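PDB 3KFV: tight junction protein ZO-3 from Homo sapiens, which links tight-junction membrane proteins such as claudins and occludin to the actin cytoskeleton, serving as a scaffold of the MAGUK family. Local coordinates for residues V222-P227 with Q256-H261; A164-Q169 with E282-I287; G64-Q69 with P132-V137. One frame throughout, in Å; residues are numbered along the deposited sequence.

Contact 1. Residues V222-P227 with Q256-H261; sequences VVFFIP and QKLRKH
The ring of Phe224, on strand 221-227, meets, through apolar contacts, the side chains of Leu258 and Arg259 where they face it from helix 248-262. CE1 of Phe224 lies 3.7 Å from CB of Leu258, and CD1 of Leu258 comes up to the ring's edge, in its plane, 4.0 Å from the same CE1. The far end of the ring, CZ of Phe224, is 4.0 Å from CB of Arg259.

A second kind of contact sets charge against hydrocarbon. With CG anti to the backbone N (chi1 -169°) and an extended chain from CG to NE, Arg259 carries its guanidinium past the ring as far as Ile226. There CG2 of Ile226 sits over one guanidinium face, 3.5 Å from NH1 of Arg259, while CD1 of Ile226 lies 3.8 Å from NH2 of Arg259.

Strand and helix belong to the guanylate kinase-like domain, where the helix covers one side of the parallel sheet. Phe266, stacked on Phe224, and Ala255 add to the packing round the ring. Methyls over a guanidinium cannot accept its N-H groups, so Ile226 gives Arg259 dispersion contact only, and the two segments are held by shape, with no hydrogen bond between them.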
ATOM      1  N   VAL A 222      -2.223  -4.683   2.512  1.00 32.56           N
ATOM      2  CA  VAL A 222      -0.854  -5.152   2.730  1.00 34.42           C
ATOM      3  C   VAL A 222      -0.682  -5.816   4.088  1.00 31.98           C
ATOM      4  O   VAL A 222      -0.842  -5.176   5.122  1.00 34.56           O
ATOM      5  CB  VAL A 222       0.168  -4.017   2.603  1.00 29.52           C
ATOM      6  CG1 VAL A 222       1.561  -4.564   2.803  1.00 30.10           C
ATOM      7  CG2 VAL A 222       0.048  -3.362   1.248  1.00 27.87           C
ATOM      8  N   VAL A 223      -0.346  -7.102   4.073  1.00 30.21           N
ATOM      9  CA  VAL A 223      -0.245  -7.875   5.303  1.00 33.86           C
ATOM     10  C   VAL A 223       1.159  -8.416   5.516  1.00 33.16           C
ATOM     11  O   VAL A 223       1.689  -9.126   4.666  1.00 35.21           O
ATOM     12  CB  VAL A 223      -1.245  -9.044   5.304  1.00 37.21           C
ATOM     13  CG1 VAL A 223      -0.992  -9.962   6.498  1.00 35.11           C
ATOM     14  CG2 VAL A 223      -2.675  -8.511   5.313  1.00 33.57           C
ATOM     15  N   PHE A 224       1.753  -8.083   6.656  1.00 36.42           N
ATOM     16  CA  PHE A 224       3.113  -8.510   6.971  1.00 36.99           C
ATOM     17  C   PHE A 224       3.110  -9.525   8.112  1.00 38.60           C
ATOM     18  O   PHE A 224       2.473  -9.312   9.144  1.00 37.61           O
ATOM     19  CB  PHE A 224       3.988  -7.304   7.321  1.00 33.06           C
ATOM     20  CG  PHE A 224       5.381  -7.669   7.754  1.00 40.15           C
ATOM     21  CD1 PHE A 224       6.380  -7.890   6.818  1.00 40.46           C
ATOM     22  CD2 PHE A 224       5.696  -7.794   9.096  1.00 41.36           C
ATOM     23  CE1 PHE A 224       7.659  -8.229   7.214  1.00 35.91           C
ATOM     24  CE2 PHE A 224       6.975  -8.136   9.494  1.00 40.22           C
ATOM     25  CZ  PHE A 224       7.955  -8.354   8.549  1.00 35.32           C
ATOM     26  N   PHE A 225       3.822 -10.630   7.912  1.00 39.44           N
ATOM     27  CA  PHE A 225       3.879 -11.703   8.900  1.00 40.44           C
ATOM     28  C   PHE A 225       5.187 -11.680   9.680  1.00 41.99           C
ATOM     29  O   PHE A 225       6.268 -11.746   9.094  1.00 39.48           O
ATOM     30  CB  PHE A 225       3.718 -13.055   8.211  1.00 41.40           C
ATOM     31  CG  PHE A 225       2.349 -13.290   7.660  1.00 39.69           C
ATOM     32  CD1 PHE A 225       1.319 -13.718   8.489  1.00 40.03           C
ATOM     33  CD2 PHE A 225       2.085 -13.086   6.321  1.00 38.43           C
ATOM     34  CE1 PHE A 225       0.050 -13.937   7.993  1.00 37.13           C
ATOM     35  CE2 PHE A 225       0.813 -13.307   5.814  1.00 42.88           C
ATOM     36  CZ  PHE A 225      -0.206 -13.734   6.654  1.00 39.06           C
ATOM     37  N   ILE A 226       5.081 -11.600  11.003  1.00 41.09           N
ATOM     38  CA  ILE A 226       6.253 -11.481  11.859  1.00 41.12           C
ATOM     39  C   ILE A 226       6.669 -12.833  12.417  1.00 44.23           C
ATOM     40  O   ILE A 226       5.903 -13.468  13.143  1.00 49.30           O
ATOM     41  CB  ILE A 226       6.000 -10.521  13.041  1.00 47.10           C
ATOM     42  CG1 ILE A 226       5.166  -9.322  12.598  1.00 48.08           C
ATOM     43  CG2 ILE A 226       7.319 -10.047  13.638  1.00 47.63           C
ATOM     44  CD1 ILE A 226       4.744  -8.426  13.733  1.00 46.47           C
ATOM     45  N   PRO A 227       7.895 -13.271  12.088  1.00 45.31           N
ATOM     46  CA  PRO A 227       8.460 -14.537  12.561  1.00 48.22           C
ATOM     47  C   PRO A 227       8.984 -14.428  13.988  1.00 50.94           C
ATOM     48  O   PRO A 227       9.637 -13.440  14.315  1.00 49.93           O
ATOM     49  CB  PRO A 227       9.646 -14.772  11.613  1.00 49.26           C
ATOM     50  CG  PRO A 227       9.593 -13.660  10.583  1.00 50.12           C
ATOM     51  CD  PRO A 227       8.834 -12.553  11.213  1.00 50.22           C
ATOM     52  N   GLN A 256      13.047  -8.927   8.506  1.00 47.12           N
ATOM     53  CA  GLN A 256      13.650  -7.925   9.379  1.00 46.37           C
ATOM     54  C   GLN A 256      13.863  -6.611   8.634  1.00 47.88           C
ATOM     55  O   GLN A 256      13.611  -5.529   9.172  1.00 44.31           O
ATOM     56  CB  GLN A 256      14.978  -8.426   9.944  1.00 46.35           C
ATOM     57  CG  GLN A 256      14.851  -9.177  11.259  1.00 58.18           C
ATOM     58  CD  GLN A 256      16.206  -9.528  11.866  1.00 69.74           C
ATOM     59  OE1 GLN A 256      17.111 -10.004  11.170  1.00 63.86           O
ATOM     60  NE2 GLN A 256      16.349  -9.296  13.171  1.00 63.60           N
ATOM     61  N   LYS A 257      14.325  -6.715   7.391  1.00 47.76           N
ATOM     62  CA  LYS A 257      14.562  -5.545   6.551  1.00 45.22           C
ATOM     63  C   LYS A 257      13.263  -4.808   6.248  1.00 47.03           C
ATOM     64  O   LYS A 257      13.215  -3.581   6.316  1.00 53.82           O
ATOM     65  CB  LYS A 257      15.263  -5.951   5.250  1.00 51.77           C
ATOM     66  CG  LYS A 257      15.565  -4.798   4.302  1.00 43.60           C
ATOM     67  N   LEU A 258      12.213  -5.558   5.918  1.00 48.25           N
ATOM     68  CA  LEU A 258      10.900  -4.978   5.643  1.00 44.00           C
ATOM     69  C   LEU A 258      10.318  -4.274   6.865  1.00 43.84           C
ATOM     70  O   LEU A 258       9.778  -3.174   6.757  1.00 42.91           O
ATOM     71  CB  LEU A 258       9.924  -6.059   5.171  1.00 46.79           C
ATOM     72  CG  LEU A 258      10.137  -6.655   3.778  1.00 44.98           C
ATOM     73  CD1 LEU A 258       9.250  -7.877   3.585  1.00 37.33           C
ATOM     74  CD2 LEU A 258       9.883  -5.614   2.700  1.00 37.04           C
ATOM     75  N   ARG A 259      10.419  -4.916   8.024  1.00 44.58           N
ATOM     76  CA  ARG A 259       9.877  -4.345   9.256  1.00 49.73           C
ATOM     77  C   ARG A 259      10.607  -3.061   9.649  1.00 51.15           C
ATOM     78  O   ARG A 259       9.991  -2.095  10.096  1.00 51.23           O
ATOM     79  CB  ARG A 259       9.951  -5.358  10.402  1.00 48.54           C
ATOM     80  CG  ARG A 259       9.170  -4.942  11.642  1.00 53.71           C
ATOM     81  CD  ARG A 259       9.194  -6.028  12.717  1.00 55.86           C
ATOM     82  NE  ARG A 259       8.164  -5.816  13.733  1.00 65.28           N
ATOM     83  CZ  ARG A 259       8.096  -6.481  14.884  1.00 72.85           C
ATOM     84  NH1 ARG A 259       9.007  -7.406  15.170  1.00 74.99           N
ATOM     85  NH2 ARG A 259       7.119  -6.224  15.752  1.00 59.38           N
ATOM     86  N   LYS A 260      11.924  -3.060   9.478  1.00 49.59           N
ATOM     87  CA  LYS A 260      12.743  -1.909   9.827  1.00 49.96           C
ATOM     88  C   LYS A 260      12.325  -0.685   9.019  1.00 53.62           C
ATOM     89  O   LYS A 260      11.973   0.354   9.581  1.00 52.38           O
ATOM     90  CB  LYS A 260      14.223  -2.224   9.571  1.00 53.57           C
ATOM     91  CG  LYS A 260      15.201  -1.177  10.085  1.00 55.74           C
ATOM     92  N   HIS A 261      12.338  -0.829   7.696  1.00 51.18           N
ATOM     93  CA  HIS A 261      12.224   0.313   6.796  1.00 49.48           C
ATOM     94  C   HIS A 261      10.886   0.466   6.061  1.00 49.15           C
ATOM     95  O   HIS A 261      10.650   1.488   5.419  1.00 48.10           O
ATOM     96  CB  HIS A 261      13.373   0.275   5.779  1.00 55.64           C
ATOM     97  CG  HIS A 261      14.713  -0.003   6.393  1.00 67.96           C
ATOM     98  ND1 HIS A 261      15.501  -1.070   6.012  1.00 65.42           N
ATOM     99  CD2 HIS A 261      15.398   0.640   7.370  1.00 62.49           C
ATOM    100  CE1 HIS A 261      16.615  -1.070   6.724  1.00 58.76           C
ATOM    101  NE2 HIS A 261      16.577  -0.044   7.556  1.00 62.27           N
TER

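Contact 2. Residues A164-Q169 with E282-I287; sequences AEMPDQ and ELKAII
Two helices of the guanylate kinase-like domain, 155-165 and 278-290, lie next to each other, and this contact ties the C-terminal end of the first, with the turn that follows it, to the side of the second. Lys284 does all the touching for helix 278-290. NZ of Lys284 donates a hydrogen bond to OE2 of Glu165 (2.9 Å), so the pair is a hydrogen-bonded salt bridge. The ammonium reaches OE2 on the syn side of the carboxylate, 18° out of its plane, the acid and the lysine reaching toward each other from their two helices. Glu165 is fully extended, CG anti to the backbone N (chi1 -179°), whereas Lys284 bends at chi3 (-67°) before its end reaches the acid. The other carboxylate oxygen, OE1 of Glu165, is hydrogen-bonded to the hydroxyl of Tyr280 from the same helix as the lysine, so helix 278-290 holds both oxygens.

Met166, a selenomethionine in this crystal and the first residue to leave helical backbone angles, lies against the aliphatic part of the lysine. Its CE is 3.7 Å from CD of Lys284, the two chains crossing at a slant. Leu162, one turn back in helix 155-165, also touches Lys284 and extends the packing to Ile287. The ion pair is a local surface feature; helices packed on a parallel sheet, as these two are, belong to the alpha/beta core of the guanylate kinase fold.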
ATOM      1  N   ALA A 164      -6.140 -22.203  -3.359  1.00 37.54           N
ATOM      2  CA  ALA A 164      -6.476 -23.614  -3.310  1.00 36.24           C
ATOM      3  C   ALA A 164      -7.807 -23.802  -2.600  1.00 43.35           C
ATOM      4  O   ALA A 164      -8.590 -24.691  -2.935  1.00 45.69           O
ATOM      5  CB  ALA A 164      -5.385 -24.388  -2.600  1.00 37.02           C
ATOM      6  N   GLU A 165      -8.058 -22.952  -1.613  1.00 42.55           N
ATOM      7  CA  GLU A 165      -9.252 -23.064  -0.794  1.00 40.27           C
ATOM      8  C   GLU A 165     -10.413 -22.312  -1.436  1.00 43.73           C
ATOM      9  O   GLU A 165     -11.579 -22.679  -1.257  1.00 45.78           O
ATOM     10  CB  GLU A 165      -8.964 -22.518   0.604  1.00 38.06           C
ATOM     11  CG  GLU A 165     -10.120 -22.603   1.576  1.00 41.56           C
ATOM     12  CD  GLU A 165      -9.757 -22.085   2.960  1.00 44.51           C
ATOM     13  OE1 GLU A 165      -8.553 -21.884   3.224  1.00 43.03           O
ATOM     14  OE2 GLU A 165     -10.669 -21.880   3.785  1.00 49.52           O
HETATM   15  N   MSE A 166     -10.087 -21.269  -2.199  1.00 41.02           N
HETATM   16  CA  MSE A 166     -11.097 -20.363  -2.737  1.00 40.71           C
HETATM   17  C   MSE A 166     -10.725 -19.817  -4.113  1.00 42.46           C
HETATM   18  O   MSE A 166     -10.496 -18.619  -4.269  1.00 39.49           O
HETATM   19  CB  MSE A 166     -11.323 -19.204  -1.768  1.00 42.73           C
HETATM   20  CG  MSE A 166     -11.836 -19.631  -0.401  1.00 47.01           C
HETATM   21 SE   MSE A 166     -11.695 -18.220   0.962  1.00 77.22          SE
HETATM   22  CE  MSE A 166      -9.749 -18.138   1.151  1.00 44.53           C
ATOM     23  N   PRO A 167     -10.703 -20.697  -5.126  1.00 47.04           N
ATOM     24  CA  PRO A 167     -10.306 -20.349  -6.495  1.00 41.13           C
ATOM     25  C   PRO A 167     -11.187 -19.256  -7.085  1.00 41.99           C
ATOM     26  O   PRO A 167     -10.813 -18.631  -8.075  1.00 45.69           O
ATOM     27  CB  PRO A 167     -10.548 -21.648  -7.270  1.00 36.07           C
ATOM     28  CG  PRO A 167     -10.656 -22.714  -6.242  1.00 35.18           C
ATOM     29  CD  PRO A 167     -11.224 -22.071  -5.037  1.00 39.12           C
ATOM     30  N   ASP A 168     -12.353 -19.036  -6.490  1.00 45.39           N
ATOM     31  CA  ASP A 168     -13.340 -18.127  -7.066  1.00 49.27           C
ATOM     32  C   ASP A 168     -13.177 -16.701  -6.558  1.00 47.10           C
ATOM     33  O   ASP A 168     -13.831 -15.775  -7.053  1.00 44.01           O
ATOM     34  CB  ASP A 168     -14.771 -18.634  -6.808  1.00 49.14           C
ATOM     35  CG  ASP A 168     -15.078 -18.825  -5.319  1.00 58.29           C
ATOM     36  OD1 ASP A 168     -14.322 -19.558  -4.624  1.00 52.89           O
ATOM     37  OD2 ASP A 168     -16.098 -18.257  -4.852  1.00 56.67           O
ATOM     38  N   GLN A 169     -12.293 -16.526  -5.578  1.00 45.35           N
ATOM     39  CA  GLN A 169     -12.114 -15.225  -4.946  1.00 43.10           C
ATOM     40  C   GLN A 169     -10.675 -14.761  -4.960  1.00 38.23           C
ATOM     41  O   GLN A 169     -10.385 -13.637  -4.559  1.00 38.70           O
ATOM     42  CB  GLN A 169     -12.588 -15.276  -3.502  1.00 44.03           C
ATOM     43  CG  GLN A 169     -13.862 -16.045  -3.317  1.00 44.21           C
ATOM     44  CD  GLN A 169     -14.690 -15.469  -2.209  1.00 51.31           C
ATOM     45  OE1 GLN A 169     -14.704 -14.249  -2.001  1.00 47.56           O
ATOM     46  NE2 GLN A 169     -15.392 -16.337  -1.482  1.00 52.33           N
ATOM     47  N   GLU A 282      -6.672 -15.495  10.965  1.00 44.48           N
ATOM     48  CA  GLU A 282      -6.612 -14.042  11.075  1.00 41.07           C
ATOM     49  C   GLU A 282      -6.409 -13.395   9.709  1.00 40.05           C
ATOM     50  O   GLU A 282      -7.023 -12.374   9.401  1.00 40.28           O
ATOM     51  CB  GLU A 282      -5.517 -13.617  12.056  1.00 40.10           C
ATOM     52  CG  GLU A 282      -6.046 -13.394  13.473  1.00 56.72           C
ATOM     53  CD  GLU A 282      -4.988 -13.574  14.562  1.00 63.10           C
ATOM     54  OE1 GLU A 282      -3.874 -13.011  14.439  1.00 59.91           O
ATOM     55  OE2 GLU A 282      -5.288 -14.270  15.559  1.00 62.82           O
ATOM     56  N   LEU A 283      -5.560 -13.997   8.883  1.00 40.13           N
ATOM     57  CA  LEU A 283      -5.344 -13.473   7.542  1.00 36.24           C
ATOM     58  C   LEU A 283      -6.673 -13.332   6.823  1.00 34.07           C
ATOM     59  O   LEU A 283      -7.043 -12.239   6.408  1.00 35.72           O
ATOM     60  CB  LEU A 283      -4.399 -14.368   6.740  1.00 35.46           C
ATOM     61  CG  LEU A 283      -4.168 -14.002   5.268  1.00 36.63           C
ATOM     62  CD1 LEU A 283      -3.782 -12.537   5.094  1.00 35.78           C
ATOM     63  CD2 LEU A 283      -3.118 -14.906   4.637  1.00 36.28           C
ATOM     64  N   LYS A 284      -7.397 -14.440   6.698  1.00 37.98           N
ATOM     65  CA  LYS A 284      -8.637 -14.467   5.926  1.00 34.43           C
ATOM     66  C   LYS A 284      -9.654 -13.451   6.431  1.00 32.18           C
ATOM     67  O   LYS A 284     -10.352 -12.816   5.647  1.00 27.56           O
ATOM     68  CB  LYS A 284      -9.237 -15.874   5.915  1.00 35.26           C
ATOM     69  CG  LYS A 284      -8.562 -16.824   4.941  1.00 34.81           C
ATOM     70  CD  LYS A 284      -9.348 -18.117   4.792  1.00 37.83           C
ATOM     71  CE  LYS A 284      -9.329 -18.930   6.074  1.00 37.00           C
ATOM     72  NZ  LYS A 284     -10.205 -20.126   5.988  1.00 37.44           N
ATOM     73  N   ALA A 285      -9.724 -13.298   7.750  1.00 33.53           N
ATOM     74  CA  ALA A 285     -10.640 -12.345   8.364  1.00 29.86           C
ATOM     75  C   ALA A 285     -10.223 -10.907   8.042  1.00 36.69           C
ATOM     76  O   ALA A 285     -11.064 -10.040   7.786  1.00 38.38           O
ATOM     77  CB  ALA A 285     -10.694 -12.568   9.867  1.00 26.03           C
ATOM     78  N   ILE A 286      -8.917 -10.663   8.045  1.00 30.75           N
ATOM     79  CA  ILE A 286      -8.390  -9.338   7.768  1.00 31.24           C
ATOM     80  C   ILE A 286      -8.626  -8.898   6.321  1.00 34.14           C
ATOM     81  O   ILE A 286      -8.866  -7.720   6.056  1.00 36.44           O
ATOM     82  CB  ILE A 286      -6.898  -9.252   8.126  1.00 32.28           C
ATOM     83  CG1 ILE A 286      -6.736  -9.161   9.645  1.00 31.33           C
ATOM     84  CG2 ILE A 286      -6.237  -8.069   7.434  1.00 29.39           C
ATOM     85  CD1 ILE A 286      -5.306  -9.193  10.111  1.00 32.45           C
ATOM     86  N   ILE A 287      -8.569  -9.834   5.382  1.00 31.45           N
ATOM     87  CA  ILE A 287      -8.829  -9.498   3.990  1.00 31.07           C
ATOM     88  C   ILE A 287     -10.298  -9.116   3.778  1.00 35.50           C
ATOM     89  O   ILE A 287     -10.604  -8.103   3.155  1.00 36.37           O
ATOM     90  CB  ILE A 287      -8.468 -10.658   3.055  1.00 30.64           C
ATOM     91  CG1 ILE A 287      -6.977 -10.971   3.146  1.00 31.89           C
ATOM     92  CG2 ILE A 287      -8.861 -10.333   1.625  1.00 28.16           C
ATOM     93  CD1 ILE A 287      -6.556 -12.182   2.320  1.00 32.49           C
TER

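Contact 3. Residues G64-Q69 with P132-V137; sequences GIIPNQ and PPYERV
Tyr134 reaches from the start of strand 134-141 to Pro67, just past strand 60-66, and its hydroxyl makes the one hydrogen bond of this contact. OH of Tyr134 donates to the backbone O of Pro67 at 2.6 Å. The hydroxyl approaches at 130° to the C=O bond and 31° off the carbonyl plane. That carbonyl oxygen also lies at the ring's edge, near its plane, 3.2 Å from CE2 of Tyr134.

Apolar atoms gather round the same hydroxyl. CD of Pro67 is 3.6 Å from OH of Tyr134, its side chain crossing the tyrosine at about a right angle. CD1 of Ile66 lies 4.1 Å from OH of Tyr134.

The contact spans the two domains named by sequence, since strand 60-66 belongs to the SH3 part and Tyr134 to a range assigned to the guanylate kinase-like part. In space, however, strand 134-141 pairs with strand 5-9 and joins the SH3 sheet, the SH3 arrangement of MAGUK proteins in which strands from distant parts of the chain complete the domain. Trp49 meets the Tyr134 ring with the two planes moderately inclined, and Ala72 of helix 69-82 touches it as well.

Polar-to-carbon contacts come from the beginning of that helix. Gln69 bends at chi2 (85°), which turns its amide back toward the base of the tyrosine; the two side chains run past one another head to tail. OE1 of Gln69 is 3.8 Å from CB of Tyr134, near the plane of the ring, and the amide stands almost perpendicular to that ring. Asn68, the residue before Gln69, is the N-cap of helix 69-82, its OD1 accepting a hydrogen bond from N of Arg71.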
ATOM      1  N   GLY A  64      -0.976  22.012  10.105  1.00 62.16           N
ATOM      2  CA  GLY A  64      -0.118  23.049   9.560  1.00 57.22           C
ATOM      3  C   GLY A  64      -0.659  23.772   8.341  1.00 53.42           C
ATOM      4  O   GLY A  64      -1.858  23.772   8.082  1.00 53.37           O
ATOM      5  N   ILE A  65       0.246  24.391   7.591  1.00 54.31           N
ATOM      6  CA  ILE A  65      -0.115  25.194   6.427  1.00 55.14           C
ATOM      7  C   ILE A  65       0.330  24.519   5.131  1.00 52.63           C
ATOM      8  O   ILE A  65       1.359  23.850   5.101  1.00 51.65           O
ATOM      9  CB  ILE A  65       0.532  26.599   6.513  1.00 58.64           C
ATOM     10  CG1 ILE A  65      -0.143  27.431   7.603  1.00 56.90           C
ATOM     11  CG2 ILE A  65       0.440  27.325   5.180  1.00 53.90           C
ATOM     12  CD1 ILE A  65      -1.571  27.805   7.271  1.00 56.68           C
ATOM     13  N   ILE A  66      -0.457  24.687   4.070  1.00 50.69           N
ATOM     14  CA  ILE A  66      -0.080  24.217   2.737  1.00 44.10           C
ATOM     15  C   ILE A  66      -0.491  25.236   1.675  1.00 45.25           C
ATOM     16  O   ILE A  66      -1.438  26.001   1.876  1.00 45.06           O
ATOM     17  CB  ILE A  66      -0.700  22.837   2.396  1.00 46.57           C
ATOM     18  CG1 ILE A  66      -2.228  22.893   2.448  1.00 44.67           C
ATOM     19  CG2 ILE A  66      -0.168  21.757   3.322  1.00 50.16           C
ATOM     20  CD1 ILE A  66      -2.893  21.667   1.867  1.00 42.64           C
ATOM     21  N   PRO A  67       0.226  25.250   0.536  1.00 43.18           N
ATOM     22  CA  PRO A  67      -0.034  26.196  -0.554  1.00 38.77           C
ATOM     23  C   PRO A  67      -1.459  26.081  -1.081  1.00 44.24           C
ATOM     24  O   PRO A  67      -2.041  24.990  -1.072  1.00 41.34           O
ATOM     25  CB  PRO A  67       0.953  25.759  -1.644  1.00 38.32           C
ATOM     26  CG  PRO A  67       2.023  25.032  -0.930  1.00 33.17           C
ATOM     27  CD  PRO A  67       1.360  24.359   0.233  1.00 39.50           C
ATOM     28  N   ASN A  68      -2.017  27.199  -1.536  1.00 41.88           N
ATOM     29  CA  ASN A  68      -3.338  27.166  -2.132  1.00 40.71           C
ATOM     30  C   ASN A  68      -3.252  26.653  -3.560  1.00 39.84           C
ATOM     31  O   ASN A  68      -2.161  26.397  -4.061  1.00 38.51           O
ATOM     32  CB  ASN A  68      -4.037  28.528  -2.043  1.00 48.97           C
ATOM     33  CG  ASN A  68      -3.233  29.657  -2.670  1.00 42.94           C
ATOM     34  OD1 ASN A  68      -2.508  29.459  -3.643  1.00 41.41           O
ATOM     35  ND2 ASN A  68      -3.385  30.860  -2.122  1.00 35.68           N
ATOM     36  N   GLN A  69      -4.404  26.485  -4.201  1.00 43.72           N
ATOM     37  CA  GLN A  69      -4.467  25.855  -5.516  1.00 44.49           C
ATOM     38  C   GLN A  69      -3.548  26.545  -6.509  1.00 47.18           C
ATOM     39  O   GLN A  69      -2.862  25.893  -7.302  1.00 47.67           O
ATOM     40  CB  GLN A  69      -5.894  25.889  -6.055  1.00 43.76           C
ATOM     41  CG  GLN A  69      -6.045  25.227  -7.409  1.00 43.61           C
ATOM     42  CD  GLN A  69      -6.238  23.728  -7.290  1.00 46.23           C
ATOM     43  OE1 GLN A  69      -6.831  23.245  -6.321  1.00 43.39           O
ATOM     44  NE2 GLN A  69      -5.739  22.981  -8.275  1.00 44.61           N
ATOM     45  N   PRO A 132      -3.662  16.307 -11.596  1.00 39.81           N
ATOM     46  CA  PRO A 132      -3.332  17.715 -11.361  1.00 38.99           C
ATOM     47  C   PRO A 132      -2.524  17.845 -10.071  1.00 40.95           C
ATOM     48  O   PRO A 132      -2.542  16.923  -9.253  1.00 37.50           O
ATOM     49  CB  PRO A 132      -4.704  18.373 -11.173  1.00 38.67           C
ATOM     50  CG  PRO A 132      -5.733  17.234 -11.167  1.00 36.66           C
ATOM     51  CD  PRO A 132      -4.975  15.957 -11.033  1.00 39.37           C
ATOM     52  N   PRO A 133      -1.818  18.973  -9.894  1.00 41.62           N
ATOM     53  CA  PRO A 133      -1.062  19.222  -8.663  1.00 36.84           C
ATOM     54  C   PRO A 133      -1.896  18.902  -7.425  1.00 38.31           C
ATOM     55  O   PRO A 133      -1.411  18.236  -6.509  1.00 37.63           O
ATOM     56  CB  PRO A 133      -0.774  20.720  -8.737  1.00 39.62           C
ATOM     57  CG  PRO A 133      -0.694  20.999 -10.201  1.00 38.69           C
ATOM     58  CD  PRO A 133      -1.677  20.072 -10.866  1.00 37.36           C
ATOM     59  N   TYR A 134      -3.137  19.381  -7.402  1.00 39.19           N
ATOM     60  CA  TYR A 134      -4.061  19.056  -6.325  1.00 34.74           C
ATOM     61  C   TYR A 134      -5.243  18.292  -6.890  1.00 39.84           C
ATOM     62  O   TYR A 134      -5.852  18.709  -7.886  1.00 39.26           O
ATOM     63  CB  TYR A 134      -4.580  20.314  -5.629  1.00 34.27           C
ATOM     64  CG  TYR A 134      -3.653  20.912  -4.596  1.00 36.88           C
ATOM     65  CD1 TYR A 134      -2.506  20.243  -4.180  1.00 36.94           C
ATOM     66  CD2 TYR A 134      -3.945  22.140  -4.013  1.00 39.04           C
ATOM     67  CE1 TYR A 134      -1.663  20.792  -3.228  1.00 35.43           C
ATOM     68  CE2 TYR A 134      -3.111  22.696  -3.062  1.00 41.07           C
ATOM     69  CZ  TYR A 134      -1.974  22.020  -2.672  1.00 39.95           C
ATOM     70  OH  TYR A 134      -1.157  22.581  -1.718  1.00 38.67           O
ATOM     71  N   GLU A 135      -5.576  17.180  -6.244  1.00 37.46           N
ATOM     72  CA  GLU A 135      -6.706  16.362  -6.657  1.00 33.78           C
ATOM     73  C   GLU A 135      -7.663  16.230  -5.491  1.00 31.90           C
ATOM     74  O   GLU A 135      -7.328  15.626  -4.476  1.00 36.84           O
ATOM     75  CB  GLU A 135      -6.217  14.977  -7.080  1.00 33.64           C
ATOM     76  CG  GLU A 135      -7.273  14.090  -7.692  1.00 33.89           C
ATOM     77  CD  GLU A 135      -6.887  12.620  -7.671  1.00 43.98           C
ATOM     78  OE1 GLU A 135      -7.612  11.798  -8.282  1.00 48.46           O
ATOM     79  OE2 GLU A 135      -5.862  12.278  -7.036  1.00 43.16           O
ATOM     80  N   ARG A 136      -8.849  16.808  -5.615  1.00 30.99           N
ATOM     81  CA  ARG A 136      -9.856  16.636  -4.576  1.00 31.81           C
ATOM     82  C   ARG A 136     -10.290  15.177  -4.526  1.00 31.33           C
ATOM     83  O   ARG A 136     -10.636  14.591  -5.554  1.00 32.71           O
ATOM     84  CB  ARG A 136     -11.054  17.560  -4.816  1.00 32.05           C
ATOM     85  CG  ARG A 136     -10.751  19.037  -4.576  1.00 29.49           C
ATOM     86  CD  ARG A 136     -12.019  19.887  -4.558  1.00 36.28           C
ATOM     87  NE  ARG A 136     -13.001  19.394  -3.593  1.00 38.95           N
ATOM     88  CZ  ARG A 136     -14.027  20.103  -3.130  1.00 38.13           C
ATOM     89  NH1 ARG A 136     -14.214  21.354  -3.534  1.00 39.20           N
ATOM     90  NH2 ARG A 136     -14.862  19.564  -2.252  1.00 35.84           N
ATOM     91  N   VAL A 137     -10.253  14.589  -3.333  1.00 32.12           N
ATOM     92  CA  VAL A 137     -10.622  13.184  -3.154  1.00 31.10           C
ATOM     93  C   VAL A 137     -11.697  13.015  -2.080  1.00 31.51           C
ATOM     94  O   VAL A 137     -11.837  13.848  -1.187  1.00 34.09           O
ATOM     95  CB  VAL A 137      -9.396  12.298  -2.769  1.00 29.19           C
ATOM     96  CG1 VAL A 137      -8.427  12.161  -3.927  1.00 27.94           C
ATOM     97  CG2 VAL A 137      -8.695  12.847  -1.543  1.00 28.15           C
TER

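Contacts 1 and 2 belong to the guanylate kinase-like domain and share its parallel sheet: strand 221-227 meets helix 248-262 in contact 1 and also touches helix 278-290 of contact 2. Their centres are about 20 Å apart, yet they join through packing, with CZ of Phe225 3.7 Å from CD2 of Leu283. Along the chain, both segments of contact 1 fall between those of contact 2. Contact 3 stands apart in the SH3 sheet, across the chain's centre from both: its centre is about 32 Å from that of contact 1 and about 38 Å from that of contact 2, with nearest atoms about 18 and 21 Å away.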